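PDB 1E5D: Rubredoxin\:oxygen oxidoreductase from Desulfovibrio gigas, which reduces dioxygen to two molecules of water in a four-electron reaction, using a diiron centre and flavin mononucleotide. Local coordinates for residues E158-I171 / V217-F230. Sequence-based numbering, arbitrary orientation.
With FEO (mu-oxo-diiron), chain D.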
# COMPACT_ATOMS: atom_id res chain seq x y z
N GLU A 158 -36.36 -28.41 8.32
CA GLU A 158 -35.14 -29.05 7.83
C GLU A 158 -33.90 -28.62 8.60
O GLU A 158 -32.85 -29.24 8.46
CB GLU A 158 -34.94 -28.74 6.34
CG GLU A 158 -35.78 -29.64 5.45
CD GLU A 158 -37.12 -29.01 5.11
OE1 GLU A 158 -37.42 -27.92 5.63
OE2 GLU A 158 -37.86 -29.63 4.31
N LYS A 159 -34.04 -27.56 9.40
CA LYS A 159 -32.93 -27.05 10.20
C LYS A 159 -31.76 -26.65 9.30
O LYS A 159 -30.61 -26.98 9.54
CB LYS A 159 -32.50 -28.07 11.25
CG LYS A 159 -33.56 -28.26 12.34
CD LYS A 159 -32.97 -28.90 13.58
CE LYS A 159 -33.73 -30.16 13.96
NZ LYS A 159 -32.83 -31.35 13.98
N VAL A 160 -32.13 -25.94 8.24
CA VAL A 160 -31.23 -25.44 7.22
C VAL A 160 -31.16 -23.92 7.28
O VAL A 160 -32.15 -23.23 7.03
CB VAL A 160 -31.66 -25.82 5.79
CG1 VAL A 160 -30.56 -25.44 4.81
CG2 VAL A 160 -31.99 -27.31 5.70
N LEU A 161 -29.98 -23.42 7.64
CA LEU A 161 -29.74 -21.99 7.63
C LEU A 161 -28.91 -21.62 6.40
O LEU A 161 -27.78 -22.08 6.25
CB LEU A 161 -29.02 -21.55 8.90
CG LEU A 161 -28.77 -20.05 9.04
CD1 LEU A 161 -30.07 -19.28 9.15
CD2 LEU A 161 -27.86 -19.80 10.24
N ILE A 162 -29.50 -20.81 5.54
CA ILE A 162 -28.84 -20.25 4.36
C ILE A 162 -28.44 -18.81 4.67
O ILE A 162 -29.35 -17.98 4.70
CB ILE A 162 -29.74 -20.35 3.13
CG1 ILE A 162 -30.31 -21.75 2.89
CG2 ILE A 162 -29.01 -19.83 1.89
CD1 ILE A 162 -31.37 -21.85 1.81
N SER A 163 -27.16 -18.56 4.91
CA SER A 163 -26.62 -17.41 5.60
C SER A 163 -25.87 -16.36 4.79
O SER A 163 -25.21 -15.52 5.42
CB SER A 163 -25.62 -17.90 6.68
OG SER A 163 -24.75 -18.83 6.07
N ASN A 164 -25.93 -16.35 3.48
CA ASN A 164 -25.16 -15.43 2.65
C ASN A 164 -23.68 -15.47 3.05
O ASN A 164 -23.13 -16.56 3.17
CB ASN A 164 -25.75 -14.04 2.62
CG ASN A 164 -25.61 -13.04 3.73
OD1 ASN A 164 -24.55 -12.41 3.86
ND2 ASN A 164 -26.64 -12.85 4.55
N ASP A 165 -22.99 -14.35 3.18
CA ASP A 165 -21.57 -14.36 3.47
C ASP A 165 -21.26 -14.87 4.87
O ASP A 165 -20.16 -15.33 5.16
CB ASP A 165 -21.01 -12.94 3.32
CG ASP A 165 -20.88 -12.49 1.88
OD1 ASP A 165 -20.58 -13.33 1.00
OD2 ASP A 165 -21.07 -11.28 1.61
N ILE A 166 -22.22 -14.77 5.79
CA ILE A 166 -21.97 -15.17 7.18
C ILE A 166 -21.59 -16.65 7.25
O ILE A 166 -22.29 -17.50 6.69
CB ILE A 166 -23.21 -14.87 8.04
CG1 ILE A 166 -23.72 -13.44 7.83
CG2 ILE A 166 -23.00 -15.16 9.52
CD1 ILE A 166 -25.12 -13.21 8.34
N PHE A 167 -20.50 -16.92 7.95
CA PHE A 167 -19.98 -18.27 8.15
C PHE A 167 -19.22 -18.73 6.91
O PHE A 167 -18.70 -19.84 6.86
CB PHE A 167 -21.09 -19.28 8.48
CG PHE A 167 -21.84 -18.89 9.75
CD1 PHE A 167 -21.15 -18.79 10.95
CD2 PHE A 167 -23.20 -18.65 9.73
CE1 PHE A 167 -21.81 -18.43 12.12
CE2 PHE A 167 -23.86 -18.29 10.89
CZ PHE A 167 -23.17 -18.18 12.08
N GLY A 168 -19.19 -17.84 5.92
CA GLY A 168 -18.49 -18.14 4.68
C GLY A 168 -17.01 -18.30 4.92
O GLY A 168 -16.39 -17.77 5.84
N GLN A 169 -16.36 -19.06 4.05
CA GLN A 169 -14.91 -19.12 4.13
C GLN A 169 -14.40 -19.19 2.69
O GLN A 169 -15.04 -19.80 1.85
CB GLN A 169 -14.41 -20.31 4.94
CG GLN A 169 -15.44 -21.08 5.74
CD GLN A 169 -16.31 -21.95 4.85
OE1 GLN A 169 -15.85 -22.67 3.97
NE2 GLN A 169 -17.61 -21.89 5.08
N ASN A 170 -13.26 -18.57 2.41
CA ASN A 170 -12.72 -18.70 1.05
C ASN A 170 -11.93 -19.99 0.91
O ASN A 170 -10.72 -20.04 1.12
CB ASN A 170 -11.86 -17.47 0.75
CG ASN A 170 -12.76 -16.27 0.52
OD1 ASN A 170 -12.48 -15.16 0.95
ND2 ASN A 170 -13.86 -16.52 -0.18
N ILE A 171 -12.62 -21.07 0.55
CA ILE A 171 -11.97 -22.35 0.29
C ILE A 171 -12.48 -22.94 -1.02
O ILE A 171 -13.67 -23.25 -1.14
CB ILE A 171 -12.24 -23.37 1.41
CG1 ILE A 171 -11.67 -22.96 2.77
CG2 ILE A 171 -11.74 -24.74 1.01
CD1 ILE A 171 -11.82 -24.05 3.82
N VAL A 217 -33.19 -21.04 16.18
CA VAL A 217 -32.31 -21.46 15.09
C VAL A 217 -31.15 -22.30 15.60
O VAL A 217 -30.18 -21.78 16.14
CB VAL A 217 -31.81 -20.23 14.32
CG1 VAL A 217 -30.97 -20.65 13.13
CG2 VAL A 217 -33.00 -19.38 13.89
N ALA A 218 -31.28 -23.60 15.39
CA ALA A 218 -30.27 -24.60 15.71
C ALA A 218 -30.06 -25.53 14.51
O ALA A 218 -30.63 -26.61 14.42
CB ALA A 218 -30.65 -25.41 16.93
N PRO A 219 -29.21 -25.06 13.60
CA PRO A 219 -29.06 -25.69 12.29
C PRO A 219 -28.36 -27.05 12.32
O PRO A 219 -27.54 -27.33 13.19
CB PRO A 219 -28.17 -24.69 11.53
CG PRO A 219 -28.23 -23.43 12.33
CD PRO A 219 -28.34 -23.88 13.77
N GLU A 220 -28.72 -27.85 11.34
CA GLU A 220 -28.07 -29.11 11.00
C GLU A 220 -27.15 -28.88 9.80
O GLU A 220 -26.20 -29.61 9.56
CB GLU A 220 -29.08 -30.21 10.70
CG GLU A 220 -28.97 -31.41 11.64
CD GLU A 220 -30.21 -31.64 12.47
OE1 GLU A 220 -31.11 -32.35 11.99
OE2 GLU A 220 -30.30 -31.12 13.60
N PHE A 221 -27.47 -27.83 9.06
CA PHE A 221 -26.76 -27.35 7.91
C PHE A 221 -26.66 -25.83 7.87
O PHE A 221 -27.68 -25.14 7.91
CB PHE A 221 -27.51 -27.77 6.64
CG PHE A 221 -27.41 -29.25 6.33
CD1 PHE A 221 -26.29 -29.74 5.67
CD2 PHE A 221 -28.43 -30.11 6.69
CE1 PHE A 221 -26.20 -31.08 5.38
CE2 PHE A 221 -28.35 -31.46 6.39
CZ PHE A 221 -27.23 -31.94 5.73
N ILE A 222 -25.43 -25.31 7.78
CA ILE A 222 -25.33 -23.88 7.47
C ILE A 222 -24.75 -23.71 6.07
O ILE A 222 -23.72 -24.29 5.77
CB ILE A 222 -24.48 -23.08 8.46
CG1 ILE A 222 -25.12 -23.01 9.85
CG2 ILE A 222 -24.19 -21.70 7.89
CD1 ILE A 222 -24.17 -22.70 10.98
N CYS A 223 -25.44 -22.94 5.26
CA CYS A 223 -25.16 -22.77 3.84
C CYS A 223 -24.80 -21.32 3.52
O CYS A 223 -25.68 -20.49 3.29
CB CYS A 223 -26.39 -23.22 3.03
SG CYS A 223 -26.91 -24.91 3.40
N PRO A 224 -23.50 -21.04 3.51
CA PRO A 224 -22.98 -19.72 3.15
C PRO A 224 -22.69 -19.58 1.65
O PRO A 224 -22.62 -20.56 0.91
CB PRO A 224 -21.69 -19.67 3.97
CG PRO A 224 -21.21 -21.08 3.98
CD PRO A 224 -22.42 -21.96 3.89
N ASP A 225 -22.51 -18.33 1.24
CA ASP A 225 -22.20 -17.89 -0.10
C ASP A 225 -20.86 -18.39 -0.63
O ASP A 225 -20.74 -18.57 -1.84
CB ASP A 225 -22.11 -16.35 -0.13
CG ASP A 225 -23.47 -15.70 -0.22
OD1 ASP A 225 -24.46 -16.41 -0.47
OD2 ASP A 225 -23.53 -14.47 0.01
N HIS A 226 -19.89 -18.57 0.26
CA HIS A 226 -18.54 -18.94 -0.07
C HIS A 226 -18.01 -20.09 0.77
O HIS A 226 -18.12 -20.08 2.00
CB HIS A 226 -17.57 -17.75 0.14
CG HIS A 226 -18.09 -16.47 -0.45
ND1 HIS A 226 -18.31 -16.30 -1.80
CD2 HIS A 226 -18.43 -15.30 0.13
CE1 HIS A 226 -18.77 -15.09 -2.02
NE2 HIS A 226 -18.85 -14.45 -0.87
N GLY A 227 -17.40 -21.06 0.11
CA GLY A 227 -16.74 -22.12 0.86
C GLY A 227 -17.65 -23.30 1.09
O GLY A 227 -18.67 -23.46 0.41
N VAL A 228 -17.28 -24.13 2.06
CA VAL A 228 -17.99 -25.39 2.28
C VAL A 228 -19.24 -25.19 3.12
O VAL A 228 -19.42 -24.21 3.82
CB VAL A 228 -17.09 -26.44 2.96
CG1 VAL A 228 -15.92 -26.78 2.05
CG2 VAL A 228 -16.61 -25.93 4.30
N ILE A 229 -20.12 -26.19 3.00
CA ILE A 229 -21.34 -26.21 3.78
C ILE A 229 -21.11 -26.84 5.15
O ILE A 229 -20.40 -27.85 5.24
CB ILE A 229 -22.43 -27.00 3.03
CG1 ILE A 229 -22.99 -26.22 1.83
CG2 ILE A 229 -23.54 -27.43 3.97
CD1 ILE A 229 -23.43 -27.12 0.69
N PHE A 230 -21.68 -26.26 6.19
CA PHE A 230 -21.56 -26.86 7.53
C PHE A 230 -22.61 -27.95 7.69
O PHE A 230 -23.80 -27.66 7.76
CB PHE A 230 -21.70 -25.79 8.62
CG PHE A 230 -20.50 -24.85 8.65
CD1 PHE A 230 -19.36 -25.20 9.34
CD2 PHE A 230 -20.55 -23.65 7.97
CE1 PHE A 230 -18.26 -24.36 9.36
CE2 PHE A 230 -19.45 -22.80 7.97
CZ PHE A 230 -18.31 -23.16 8.67
FE1 FEO D . -19.82 -12.68 -0.79
FE2 FEO D . -20.45 -9.71 0.67
O FEO D . -20.44 -11.08 -1.13
O HOH W 1 -25.99 -18.25 1.30
O HOH W 2 -21.81 -13.56 -1.88
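Asp-165 and His-226 meet on one iron of the mu-oxo-diiron centre. Asp-165 OD1 and His-226 NE2 each lie 2.0 Å from FE1, and Asp-165 OD2 reaches FE2 at 1.9 Å, so the carboxylate bridges the two metals. The carboxylate and imidazole planes are only 17° apart. Outside the segments, Thr-34 O accepts from His-226 ND1, so the ring is held at both nitrogens, by this bond and by the iron. Asp-225 OD2 takes a bond from His-84 and another from a water that also binds FE1.

Gln-169 pairs with the backbone of Val-228 through both ends of its amide. Gln-169 OE1 accepts from Val-228 N at 2.8 Å, on a lone pair, and Gln-169 NE2 donates to Val-228 O at 3.2 Å. NE2 also donates to Phe-167 O, and these three bonds fix the turn of the amide. The Gln-169 side chain is nearly eclipsed at chi1 (-10°) and bends at chi2 (74°), which turns the amide back to Val-228.

Behind the metal site, strands 160-164 and 221-224 run parallel. Leu-161 N donates to Phe-221 O and its O accepts from Cys-223 N. Ile-222 CG2 packs 3.7 Å from Phe-167 CD2. At the far end Lys-159 NZ forms a salt bridge with Glu-220 OE2 (2.6 Å).

Metal ligands on loops that follow neighbouring sheet strands are typical of the metallo-beta-lactamase fold.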